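PDB 2GQ9: oxidoreductase, FMN-binding from Shewanella oneidensis, which binds FMN and probably works as a flavin-dependent oxidoreductase that acts on CH-CH bonds with NADH or NADPH as partner. Local coordinates for residues T238-T243 and V272-A277; H181-Y186 and R233-T238. All coordinates share one frame; numbering follows the deposited sequence.

Interaction 1. Residues T238-T243 and V272-A277. With FMN (flavin mononucleotide), chain C; HBA (p-hydroxybenzaldehyde), chain D.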
ATOM      1  N   THR A 238      -4.853  12.867  -3.320  1.00 19.80           N
ATOM      2  CA  THR A 238      -4.756  12.404  -4.696  1.00 20.73           C
ATOM      3  C   THR A 238      -6.128  11.902  -5.134  1.00 22.11           C
ATOM      4  O   THR A 238      -6.974  11.592  -4.298  1.00 24.76           O
ATOM      5  CB  THR A 238      -3.697  11.300  -4.838  1.00 21.01           C
ATOM      6  OG1 THR A 238      -3.922  10.291  -3.850  1.00 21.89           O
ATOM      7  CG2 THR A 238      -2.301  11.891  -4.649  1.00 22.59           C
ATOM      8  N   THR A 239      -6.345  11.818  -6.441  1.00 24.65           N
ATOM      9  CA  THR A 239      -7.641  11.389  -6.961  1.00 29.71           C
ATOM     10  C   THR A 239      -7.530  10.582  -8.253  1.00 34.95           C
ATOM     11  O   THR A 239      -8.541  10.218  -8.851  1.00 37.49           O
ATOM     12  CB  THR A 239      -8.522  12.618  -7.252  1.00 27.94           C
ATOM     13  OG1 THR A 239      -7.806  13.504  -8.119  1.00 30.50           O
ATOM     14  CG2 THR A 239      -8.877  13.359  -5.965  1.00 27.23           C
ATOM     15  N   LEU A 240      -6.302  10.300  -8.670  1.00 39.47           N
ATOM     16  CA  LEU A 240      -6.034   9.577  -9.911  1.00 43.05           C
ATOM     17  C   LEU A 240      -6.915   8.368 -10.254  1.00 42.65           C
ATOM     18  O   LEU A 240      -7.276   8.185 -11.420  1.00 41.45           O
ATOM     19  CB  LEU A 240      -4.562   9.153  -9.955  1.00 43.03           C
ATOM     20  CG  LEU A 240      -4.067   8.582 -11.289  1.00 45.89           C
ATOM     21  CD1 LEU A 240      -4.272   9.605 -12.402  1.00 45.79           C
ATOM     22  CD2 LEU A 240      -2.595   8.220 -11.171  1.00 47.09           C
ATOM     23  N   ASN A 241      -7.257   7.543  -9.264  1.00 39.93           N
ATOM     24  CA  ASN A 241      -8.082   6.363  -9.534  1.00 40.81           C
ATOM     25  C   ASN A 241      -9.598   6.585  -9.493  1.00 39.92           C
ATOM     26  O   ASN A 241     -10.375   5.631  -9.494  1.00 39.61           O
ATOM     27  CB  ASN A 241      -7.690   5.218  -8.592  1.00 42.40           C
ATOM     28  CG  ASN A 241      -6.737   4.229  -9.247  1.00 41.74           C
ATOM     29  OD1 ASN A 241      -6.051   3.465  -8.570  1.00 41.37           O
ATOM     30  ND2 ASN A 241      -6.705   4.229 -10.574  1.00 40.60           N
ATOM     31  N   GLY A 242     -10.021   7.844  -9.456  1.00 39.56           N
ATOM     32  CA  GLY A 242     -11.444   8.127  -9.459  1.00 35.83           C
ATOM     33  C   GLY A 242     -12.113   8.526  -8.158  1.00 34.02           C
ATOM     34  O   GLY A 242     -13.279   8.919  -8.173  1.00 34.90           O
ATOM     35  N   THR A 243     -11.411   8.425  -7.033  1.00 30.99           N
ATOM     36  CA  THR A 243     -12.020   8.801  -5.766  1.00 31.22           C
ATOM     37  C   THR A 243     -11.716  10.240  -5.411  1.00 33.72           C
ATOM     38  O   THR A 243     -10.563  10.671  -5.426  1.00 34.58           O
ATOM     39  CB  THR A 243     -11.553   7.909  -4.593  1.00 27.78           C
ATOM     40  OG1 THR A 243     -10.128   7.991  -4.463  1.00 32.61           O
ATOM     41  CG2 THR A 243     -11.970   6.463  -4.824  1.00 31.52           C
ATOM     42  N   VAL A 272       1.735  11.344  -3.343  1.00 16.35           N
ATOM     43  CA  VAL A 272       1.770  11.456  -4.788  1.00 23.95           C
ATOM     44  C   VAL A 272       1.465  10.096  -5.382  1.00 29.29           C
ATOM     45  O   VAL A 272       1.868   9.065  -4.843  1.00 30.28           O
ATOM     46  CB  VAL A 272       3.166  11.919  -5.275  1.00 23.93           C
ATOM     47  CG1 VAL A 272       3.228  11.909  -6.801  1.00 21.00           C
ATOM     48  CG2 VAL A 272       3.470  13.308  -4.730  1.00 19.97           C
ATOM     49  N   ASP A 273       0.729  10.101  -6.485  1.00 33.72           N
ATOM     50  CA  ASP A 273       0.396   8.872  -7.185  1.00 35.37           C
ATOM     51  C   ASP A 273       0.721   9.190  -8.636  1.00 37.43           C
ATOM     52  O   ASP A 273      -0.044   9.877  -9.314  1.00 33.91           O
ATOM     53  CB  ASP A 273      -1.085   8.534  -7.004  1.00 38.17           C
ATOM     54  CG  ASP A 273      -1.381   7.064  -7.254  1.00 41.77           C
ATOM     55  OD1 ASP A 273      -0.548   6.216  -6.854  1.00 36.04           O
ATOM     56  OD2 ASP A 273      -2.446   6.755  -7.833  1.00 41.00           O
ATOM     57  N   TRP A 274       1.877   8.710  -9.090  1.00 36.07           N
ATOM     58  CA  TRP A 274       2.349   8.963 -10.446  1.00 38.44           C
ATOM     59  C   TRP A 274       2.627  10.453 -10.592  1.00 38.89           C
ATOM     60  O   TRP A 274       3.484  10.992  -9.887  1.00 38.08           O
ATOM     61  CB  TRP A 274       1.315   8.490 -11.468  1.00 37.78           C
ATOM     62  CG  TRP A 274       1.145   7.012 -11.429  1.00 43.82           C
ATOM     63  CD1 TRP A 274       0.058   6.317 -10.975  1.00 41.85           C
ATOM     64  CD2 TRP A 274       2.122   6.033 -11.799  1.00 44.28           C
ATOM     65  NE1 TRP A 274       0.301   4.964 -11.039  1.00 43.88           N
ATOM     66  CE2 TRP A 274       1.562   4.761 -11.542  1.00 44.71           C
ATOM     67  CE3 TRP A 274       3.422   6.105 -12.323  1.00 43.82           C
ATOM     68  CZ2 TRP A 274       2.254   3.572 -11.789  1.00 41.14           C
ATOM     69  CZ3 TRP A 274       4.112   4.920 -12.569  1.00 40.56           C
ATOM     70  CH2 TRP A 274       3.523   3.673 -12.303  1.00 40.85           C
ATOM     71  N   ASP A 275       1.914  11.125 -11.495  1.00 38.69           N
ATOM     72  CA  ASP A 275       2.112  12.559 -11.673  1.00 41.31           C
ATOM     73  C   ASP A 275       0.998  13.377 -11.015  1.00 39.17           C
ATOM     74  O   ASP A 275       0.842  14.573 -11.269  1.00 39.06           O
ATOM     75  CB  ASP A 275       2.266  12.910 -13.164  1.00 47.70           C
ATOM     76  CG  ASP A 275       1.299  12.156 -14.058  1.00 56.23           C
ATOM     77  OD1 ASP A 275       1.048  10.957 -13.805  1.00 61.65           O
ATOM     78  OD2 ASP A 275       0.807  12.761 -15.035  1.00 59.49           O
ATOM     79  N   ASP A 276       0.235  12.715 -10.152  1.00 34.78           N
ATOM     80  CA  ASP A 276      -0.845  13.351  -9.407  1.00 35.54           C
ATOM     81  C   ASP A 276      -0.212  13.773  -8.082  1.00 38.58           C
ATOM     82  O   ASP A 276      -0.211  13.011  -7.111  1.00 35.75           O
ATOM     83  CB  ASP A 276      -1.970  12.341  -9.154  1.00 37.27           C
ATOM     84  CG  ASP A 276      -3.183  12.960  -8.474  1.00 37.67           C
ATOM     85  OD1 ASP A 276      -3.098  14.121  -8.025  1.00 33.88           O
ATOM     86  OD2 ASP A 276      -4.225  12.272  -8.383  1.00 36.74           O
ATOM     87  N   ALA A 277       0.350  14.979  -8.054  1.00 35.93           N
ATOM     88  CA  ALA A 277       1.001  15.492  -6.849  1.00 36.79           C
ATOM     89  C   ALA A 277       0.345  16.783  -6.385  1.00 35.56           C
ATOM     90  O   ALA A 277       0.831  17.876  -6.677  1.00 35.13           O
ATOM     91  CB  ALA A 277       2.484  15.730  -7.121  1.00 33.91           C
TER
HETATM   92  N1  FMN C 401       1.023   2.214  -3.855  1.00 12.68           N
HETATM   93  C2  FMN C 401       0.275   1.300  -3.081  1.00 11.55           C
HETATM   94  O2  FMN C 401      -0.306   1.637  -2.095  1.00 13.50           O
HETATM   95  N3  FMN C 401       0.281  -0.082  -3.505  1.00 12.35           N
HETATM   96  C4  FMN C 401       0.926  -0.601  -4.593  1.00 12.96           C
HETATM   97  O4  FMN C 401       0.785  -1.764  -4.915  1.00 13.46           O
HETATM   98  C4A FMN C 401       1.619   0.369  -5.476  1.00 10.56           C
HETATM   99  N5  FMN C 401       2.038   0.006  -6.738  1.00 14.80           N
HETATM  100  C5A FMN C 401       2.877   0.877  -7.389  1.00 12.89           C
HETATM  101  C6  FMN C 401       3.570   0.412  -8.619  1.00 13.52           C
HETATM  102  C7  FMN C 401       4.573   1.227  -9.281  1.00 12.16           C
HETATM  103  C7M FMN C 401       5.328   0.649 -10.471  1.00 14.11           C
HETATM  104  C8  FMN C 401       4.824   2.573  -8.773  1.00 14.03           C
HETATM  105  C8M FMN C 401       5.930   3.481  -9.391  1.00 14.84           C
HETATM  106  C9  FMN C 401       4.110   3.042  -7.607  1.00 12.28           C
HETATM  107  C9A FMN C 401       3.154   2.244  -6.928  1.00 13.00           C
HETATM  108  N10 FMN C 401       2.479   2.601  -5.685  1.00 14.90           N
HETATM  109  C10 FMN C 401       1.637   1.784  -4.955  1.00 12.52           C
HETATM  110  C1' FMN C 401       2.684   4.011  -5.174  1.00 13.14           C
HETATM  111  C2' FMN C 401       3.969   4.073  -4.362  1.00 13.09           C
HETATM  112  O2' FMN C 401       3.924   3.280  -3.171  1.00 12.29           O
HETATM  113  C3' FMN C 401       4.376   5.498  -3.970  1.00 12.74           C
HETATM  114  O3' FMN C 401       3.429   6.043  -3.032  1.00 12.83           O
HETATM  115  C4' FMN C 401       4.467   6.421  -5.182  1.00 13.15           C
HETATM  116  O4' FMN C 401       5.294   5.831  -6.238  1.00 14.17           O
HETATM  117  C5' FMN C 401       4.983   7.805  -4.843  1.00 17.59           C
HETATM  118  O5' FMN C 401       6.380   7.760  -4.392  1.00 14.12           O
HETATM  119  P   FMN C 401       7.620   8.088  -5.331  1.00 13.63           P
HETATM  120  O1P FMN C 401       7.755   7.026  -6.372  1.00 10.88           O
HETATM  121  O2P FMN C 401       7.402   9.485  -5.883  1.00 13.72           O
HETATM  122  O3P FMN C 401       8.829   8.056  -4.362  1.00 13.69           O
HETATM  123  C1' HBA D2760      -0.030   0.215 -10.031  1.00 23.00           C
HETATM  124  O1' HBA D2760       0.514   1.007 -10.775  1.00 32.59           O
HETATM  125  C1  HBA D2760      -0.558   0.656  -8.731  1.00 21.11           C
HETATM  126  C2  HBA D2760      -1.186  -0.283  -7.857  1.00 20.02           C
HETATM  127  C3  HBA D2760      -1.736   0.171  -6.653  1.00 17.19           C
HETATM  128  C4  HBA D2760      -1.666   1.544  -6.314  1.00 21.62           C
HETATM  129  C5  HBA D2760      -1.021   2.503  -7.142  1.00 16.17           C
HETATM  130  C6  HBA D2760      -0.459   2.028  -8.325  1.00 22.56           C
HETATM  131  O4  HBA D2760      -1.946   1.888  -5.038  1.00 15.15           O
HETATM  132  O   HOH W   1      -5.613  15.267  -6.898  1.00 36.18           O
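D276 reaches across to the backbone of T239 and L240 with its carboxylate. From D276 CB, which lies 4.2 Å from L240 CB, the chain runs out with CG anti to the backbone N (chi1 -176°). CG comes to rest near T238 CB. At the tip the two oxygens do different work. D276 OD2 takes the N-H of T239 N in a nearly straight bond of 2.9 Å, on its syn side and 24° out of the carboxylate plane. The same OD2 takes a weak, more bent bond from L240 N. OD1 accepts from water 1, and T239 OG1 donates to that water, so both oxygens are held and the carboxylate is unlikely to turn. Beside it, T238 CG2 packs 3.4 Å from D276 O. L240 carries the apolar part: L240 CD2 meets the edge of the W274 indole, 3.3 Å from W274 CD1, and also touches D273 OD2. The far end of the indole meets the ligands. W274 CZ2 has HBA O1' at the ring edge, in plane, at 3.3 Å, and CH2 touches the FMN methyl C8M. With an alanine here in place of W274, L240 CD2 and the FMN methyl would probably lose their shared neighbour, opening a gap beside the HBA aldehyde. These are two neighbouring beta-alpha loops at the C-terminal mouth of a TIM barrel, where this flavoenzyme family holds its FMN.

Interaction 2. Residues H181-Y186 and R233-T238. With FMN (flavin mononucleotide), chain C; HBA (p-hydroxybenzaldehyde), chain D.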
ATOM      1  N   HIS A 181      -4.368  -1.383   2.636  1.00 14.60           N
ATOM      2  CA  HIS A 181      -4.389  -0.443   1.527  1.00 15.01           C
ATOM      3  C   HIS A 181      -5.753   0.233   1.513  1.00 17.00           C
ATOM      4  O   HIS A 181      -6.723  -0.322   0.993  1.00 17.53           O
ATOM      5  CB  HIS A 181      -4.169  -1.143   0.180  1.00 14.21           C
ATOM      6  CG  HIS A 181      -3.831  -0.194  -0.936  1.00 15.26           C
ATOM      7  ND1 HIS A 181      -4.004   1.170  -0.826  1.00 17.93           N
ATOM      8  CD2 HIS A 181      -3.292  -0.406  -2.161  1.00 14.27           C
ATOM      9  CE1 HIS A 181      -3.586   1.757  -1.935  1.00 12.09           C
ATOM     10  NE2 HIS A 181      -3.148   0.825  -2.761  1.00 12.56           N
ATOM     11  N   ALA A 182      -5.832   1.427   2.090  1.00 15.65           N
ATOM     12  CA  ALA A 182      -7.092   2.164   2.119  1.00 14.32           C
ATOM     13  C   ALA A 182      -6.902   3.431   1.310  1.00 17.02           C
ATOM     14  O   ALA A 182      -7.595   4.434   1.511  1.00 15.71           O
ATOM     15  CB  ALA A 182      -7.469   2.504   3.554  1.00 15.28           C
ATOM     16  N   ALA A 183      -5.968   3.362   0.368  1.00 17.30           N
ATOM     17  CA  ALA A 183      -5.641   4.503  -0.467  1.00 15.81           C
ATOM     18  C   ALA A 183      -5.841   4.275  -1.954  1.00 15.56           C
ATOM     19  O   ALA A 183      -6.426   3.284  -2.398  1.00 17.91           O
ATOM     20  CB  ALA A 183      -4.178   4.920  -0.211  1.00 17.06           C
ATOM     21  N   ASN A 184      -5.326   5.238  -2.705  1.00 16.76           N
ATOM     22  CA  ASN A 184      -5.330   5.268  -4.154  1.00 18.02           C
ATOM     23  C   ASN A 184      -6.578   4.807  -4.890  1.00 19.16           C
ATOM     24  O   ASN A 184      -6.502   4.168  -5.942  1.00 18.00           O
ATOM     25  CB  ASN A 184      -4.076   4.552  -4.655  1.00 16.88           C
ATOM     26  CG  ASN A 184      -2.815   5.135  -4.029  1.00 16.82           C
ATOM     27  OD1 ASN A 184      -2.844   6.250  -3.503  1.00 17.09           O
ATOM     28  ND2 ASN A 184      -1.712   4.400  -4.086  1.00 16.12           N
ATOM     29  N   GLY A 185      -7.727   5.170  -4.333  1.00 21.04           N
ATOM     30  CA  GLY A 185      -8.997   4.857  -4.961  1.00 22.67           C
ATOM     31  C   GLY A 185      -9.472   3.424  -4.974  1.00 18.78           C
ATOM     32  O   GLY A 185     -10.315   3.072  -5.797  1.00 21.20           O
ATOM     33  N   TYR A 186      -8.944   2.592  -4.085  1.00 15.63           N
ATOM     34  CA  TYR A 186      -9.374   1.208  -4.034  1.00 18.35           C
ATOM     35  C   TYR A 186     -10.580   1.009  -3.101  1.00 18.85           C
ATOM     36  O   TYR A 186     -11.184   1.994  -2.671  1.00 22.75           O
ATOM     37  CB  TYR A 186      -8.165   0.324  -3.705  1.00 16.84           C
ATOM     38  CG  TYR A 186      -7.189   0.366  -4.868  1.00 15.84           C
ATOM     39  CD1 TYR A 186      -5.917   0.919  -4.731  1.00 17.30           C
ATOM     40  CD2 TYR A 186      -7.583  -0.061  -6.140  1.00 17.26           C
ATOM     41  CE1 TYR A 186      -5.070   1.048  -5.829  1.00 17.72           C
ATOM     42  CE2 TYR A 186      -6.738   0.064  -7.246  1.00 19.52           C
ATOM     43  CZ  TYR A 186      -5.482   0.623  -7.081  1.00 18.59           C
ATOM     44  OH  TYR A 186      -4.649   0.777  -8.166  1.00 17.59           O
ATOM     45  N   ARG A 233      -2.675   2.604   5.041  1.00 11.08           N
ATOM     46  CA  ARG A 233      -2.264   3.620   4.081  1.00 14.86           C
ATOM     47  C   ARG A 233      -3.467   4.409   3.571  1.00 13.65           C
ATOM     48  O   ARG A 233      -4.487   3.826   3.203  1.00 13.53           O
ATOM     49  CB  ARG A 233      -1.528   2.988   2.893  1.00 13.36           C
ATOM     50  CG  ARG A 233      -0.715   4.025   2.128  1.00 13.75           C
ATOM     51  CD  ARG A 233       0.074   3.474   0.947  1.00 14.94           C
ATOM     52  NE  ARG A 233       1.256   4.312   0.738  1.00 13.49           N
ATOM     53  CZ  ARG A 233       1.926   4.440  -0.403  1.00 13.18           C
ATOM     54  NH1 ARG A 233       1.548   3.794  -1.482  1.00  9.40           N
ATOM     55  NH2 ARG A 233       3.002   5.214  -0.450  1.00 12.91           N
ATOM     56  N   LEU A 234      -3.339   5.735   3.553  1.00 13.21           N
ATOM     57  CA  LEU A 234      -4.406   6.615   3.072  1.00 14.28           C
ATOM     58  C   LEU A 234      -3.872   7.545   1.982  1.00 17.51           C
ATOM     59  O   LEU A 234      -2.661   7.748   1.865  1.00 17.55           O
ATOM     60  CB  LEU A 234      -4.950   7.467   4.225  1.00 13.69           C
ATOM     61  CG  LEU A 234      -5.540   6.728   5.426  1.00 14.71           C
ATOM     62  CD1 LEU A 234      -5.888   7.734   6.517  1.00 15.14           C
ATOM     63  CD2 LEU A 234      -6.784   5.943   4.994  1.00 12.75           C
ATOM     64  N   ALA A 235      -4.778   8.104   1.186  1.00 17.39           N
ATOM     65  CA  ALA A 235      -4.413   9.037   0.122  1.00 15.93           C
ATOM     66  C   ALA A 235      -5.431  10.173   0.208  1.00 19.07           C
ATOM     67  O   ALA A 235      -6.394  10.227  -0.554  1.00 20.63           O
ATOM     68  CB  ALA A 235      -4.485   8.357  -1.231  1.00 17.43           C
ATOM     69  N   PRO A 236      -5.222  11.100   1.148  1.00 18.33           N
ATOM     70  CA  PRO A 236      -6.123  12.235   1.353  1.00 20.05           C
ATOM     71  C   PRO A 236      -6.412  13.130   0.154  1.00 25.23           C
ATOM     72  O   PRO A 236      -7.576  13.412  -0.149  1.00 23.74           O
ATOM     73  CB  PRO A 236      -5.443  13.019   2.475  1.00 22.42           C
ATOM     74  CG  PRO A 236      -4.657  11.977   3.202  1.00 21.89           C
ATOM     75  CD  PRO A 236      -4.084  11.170   2.079  1.00 19.81           C
ATOM     76  N   LEU A 237      -5.358  13.570  -0.529  1.00 23.86           N
ATOM     77  CA  LEU A 237      -5.514  14.513  -1.634  1.00 21.71           C
ATOM     78  C   LEU A 237      -5.409  14.046  -3.074  1.00 26.49           C
ATOM     79  O   LEU A 237      -5.833  14.763  -3.978  1.00 28.83           O
ATOM     80  CB  LEU A 237      -4.552  15.682  -1.411  1.00 22.11           C
ATOM     81  CG  LEU A 237      -4.652  16.294  -0.013  1.00 19.13           C
ATOM     82  CD1 LEU A 237      -3.618  17.398   0.153  1.00 25.95           C
ATOM     83  CD2 LEU A 237      -6.057  16.846   0.198  1.00 21.71           C
ATOM     84  N   THR A 238      -4.853  12.867  -3.320  1.00 19.80           N
ATOM     85  CA  THR A 238      -4.756  12.404  -4.696  1.00 20.73           C
ATOM     86  C   THR A 238      -6.128  11.902  -5.134  1.00 22.11           C
ATOM     87  O   THR A 238      -6.974  11.592  -4.298  1.00 24.76           O
ATOM     88  CB  THR A 238      -3.697  11.300  -4.838  1.00 21.01           C
ATOM     89  OG1 THR A 238      -3.922  10.291  -3.850  1.00 21.89           O
ATOM     90  CG2 THR A 238      -2.301  11.891  -4.649  1.00 22.59           C
TER
HETATM   91  N1  FMN C 401       1.023   2.214  -3.855  1.00 12.68           N
HETATM   92  C2  FMN C 401       0.275   1.300  -3.081  1.00 11.55           C
HETATM   93  O2  FMN C 401      -0.306   1.637  -2.095  1.00 13.50           O
HETATM   94  N3  FMN C 401       0.281  -0.082  -3.505  1.00 12.35           N
HETATM   95  C4  FMN C 401       0.926  -0.601  -4.593  1.00 12.96           C
HETATM   96  O4  FMN C 401       0.785  -1.764  -4.915  1.00 13.46           O
HETATM   97  C4A FMN C 401       1.619   0.369  -5.476  1.00 10.56           C
HETATM   98  N5  FMN C 401       2.038   0.006  -6.738  1.00 14.80           N
HETATM   99  C5A FMN C 401       2.877   0.877  -7.389  1.00 12.89           C
HETATM  100  C6  FMN C 401       3.570   0.412  -8.619  1.00 13.52           C
HETATM  101  C7  FMN C 401       4.573   1.227  -9.281  1.00 12.16           C
HETATM  102  C7M FMN C 401       5.328   0.649 -10.471  1.00 14.11           C
HETATM  103  C8  FMN C 401       4.824   2.573  -8.773  1.00 14.03           C
HETATM  104  C8M FMN C 401       5.930   3.481  -9.391  1.00 14.84           C
HETATM  105  C9  FMN C 401       4.110   3.042  -7.607  1.00 12.28           C
HETATM  106  C9A FMN C 401       3.154   2.244  -6.928  1.00 13.00           C
HETATM  107  N10 FMN C 401       2.479   2.601  -5.685  1.00 14.90           N
HETATM  108  C10 FMN C 401       1.637   1.784  -4.955  1.00 12.52           C
HETATM  109  C1' FMN C 401       2.684   4.011  -5.174  1.00 13.14           C
HETATM  110  C2' FMN C 401       3.969   4.073  -4.362  1.00 13.09           C
HETATM  111  O2' FMN C 401       3.924   3.280  -3.171  1.00 12.29           O
HETATM  112  C3' FMN C 401       4.376   5.498  -3.970  1.00 12.74           C
HETATM  113  O3' FMN C 401       3.429   6.043  -3.032  1.00 12.83           O
HETATM  114  C4' FMN C 401       4.467   6.421  -5.182  1.00 13.15           C
HETATM  115  O4' FMN C 401       5.294   5.831  -6.238  1.00 14.17           O
HETATM  116  C5' FMN C 401       4.983   7.805  -4.843  1.00 17.59           C
HETATM  117  O5' FMN C 401       6.380   7.760  -4.392  1.00 14.12           O
HETATM  118  P   FMN C 401       7.620   8.088  -5.331  1.00 13.63           P
HETATM  119  O1P FMN C 401       7.755   7.026  -6.372  1.00 10.88           O
HETATM  120  O2P FMN C 401       7.402   9.485  -5.883  1.00 13.72           O
HETATM  121  O3P FMN C 401       8.829   8.056  -4.362  1.00 13.69           O
HETATM  122  C1' HBA D2760      -0.030   0.215 -10.031  1.00 23.00           C
HETATM  123  O1' HBA D2760       0.514   1.007 -10.775  1.00 32.59           O
HETATM  124  C1  HBA D2760      -0.558   0.656  -8.731  1.00 21.11           C
HETATM  125  C2  HBA D2760      -1.186  -0.283  -7.857  1.00 20.02           C
HETATM  126  C3  HBA D2760      -1.736   0.171  -6.653  1.00 17.19           C
HETATM  127  C4  HBA D2760      -1.666   1.544  -6.314  1.00 21.62           C
HETATM  128  C5  HBA D2760      -1.021   2.503  -7.142  1.00 16.17           C
HETATM  129  C6  HBA D2760      -0.459   2.028  -8.325  1.00 22.56           C
HETATM  130  O4  HBA D2760      -1.946   1.888  -5.038  1.00 15.15           O
HETATM  131  O   HOH W   2      -7.461   7.204   1.297  1.00 18.18           O
HETATM  132  O   HOH W   3      -1.742   8.811  -3.554  1.00 20.40           O
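The H181 ring has FMN O2 over one face, 2.9 Å above its plane and offset toward the rim. W102 also stacks on this ring. The phenol end of HBA lies at the H181 edge, and A183 CB is at the edge too. Y186 brings its own ring edge to HBA O4, with Y186 CE1 3.3 Å away, while N184 O sits over one of its faces. The R233 guanidinium has FMN N1 at its edge, in plane.

These groups stand where parallel strands 177-181 and 230-234 of the TIM barrel run out into their C-terminal loops. H181 and R233 are bridge partners in the sheet. A182 N donates to R233 O, and A183 CB then packs against A235 CB.

HBA O4 is gripped twice. N184 ND2 donates to HBA O4 at 2.7 Å in a nearly straight bond (170°), and H181 NE2 shares a hydrogen bond with HBA O4 at 2.8 Å. Two partners fix the phenol oxygen in place, consistent with the way this family binds phenols over the flavin. H181 is steadied from behind, since A183 N donates to ND1 from a little out of the ring plane.

R233 serves the cofactor instead. With CG anti to the backbone N (chi1 -162°) and the chain extended to NE, its tip arrives beside the flavin. R233 NH1 donates to FMN O2 and O2', and R233 NH2 donates to FMN O3' at 2.7 Å. Q100 and P24 lie against the same side chain. Further along, the N184 amide is tied to residues 233-238 through its other atom: water 3 donates to N184 OD1 and accepts from T238 OG1, at 2.7 Å from that hydroxyl.

The two interactions are neighbours at the C-terminal end of the eight-stranded barrel, with centres about 9 Å apart. They follow the chain in order. Residues 181-186 leave strand 177-181, residues 233-243 leave strand 230-234, and residues 272-277 follow strand 266-270. Three adjacent strands are thus joined through their loops. T238 belongs to both contacts, as the end of one segment and the start of the next. D273 and N184 also touch across them. Interaction 2 is buried nearer the centre of the chain, and interaction 1 lies further out and is partly exposed. Both touch FMN and HBA, so together they form part of the wall of one flavin and ligand pocket.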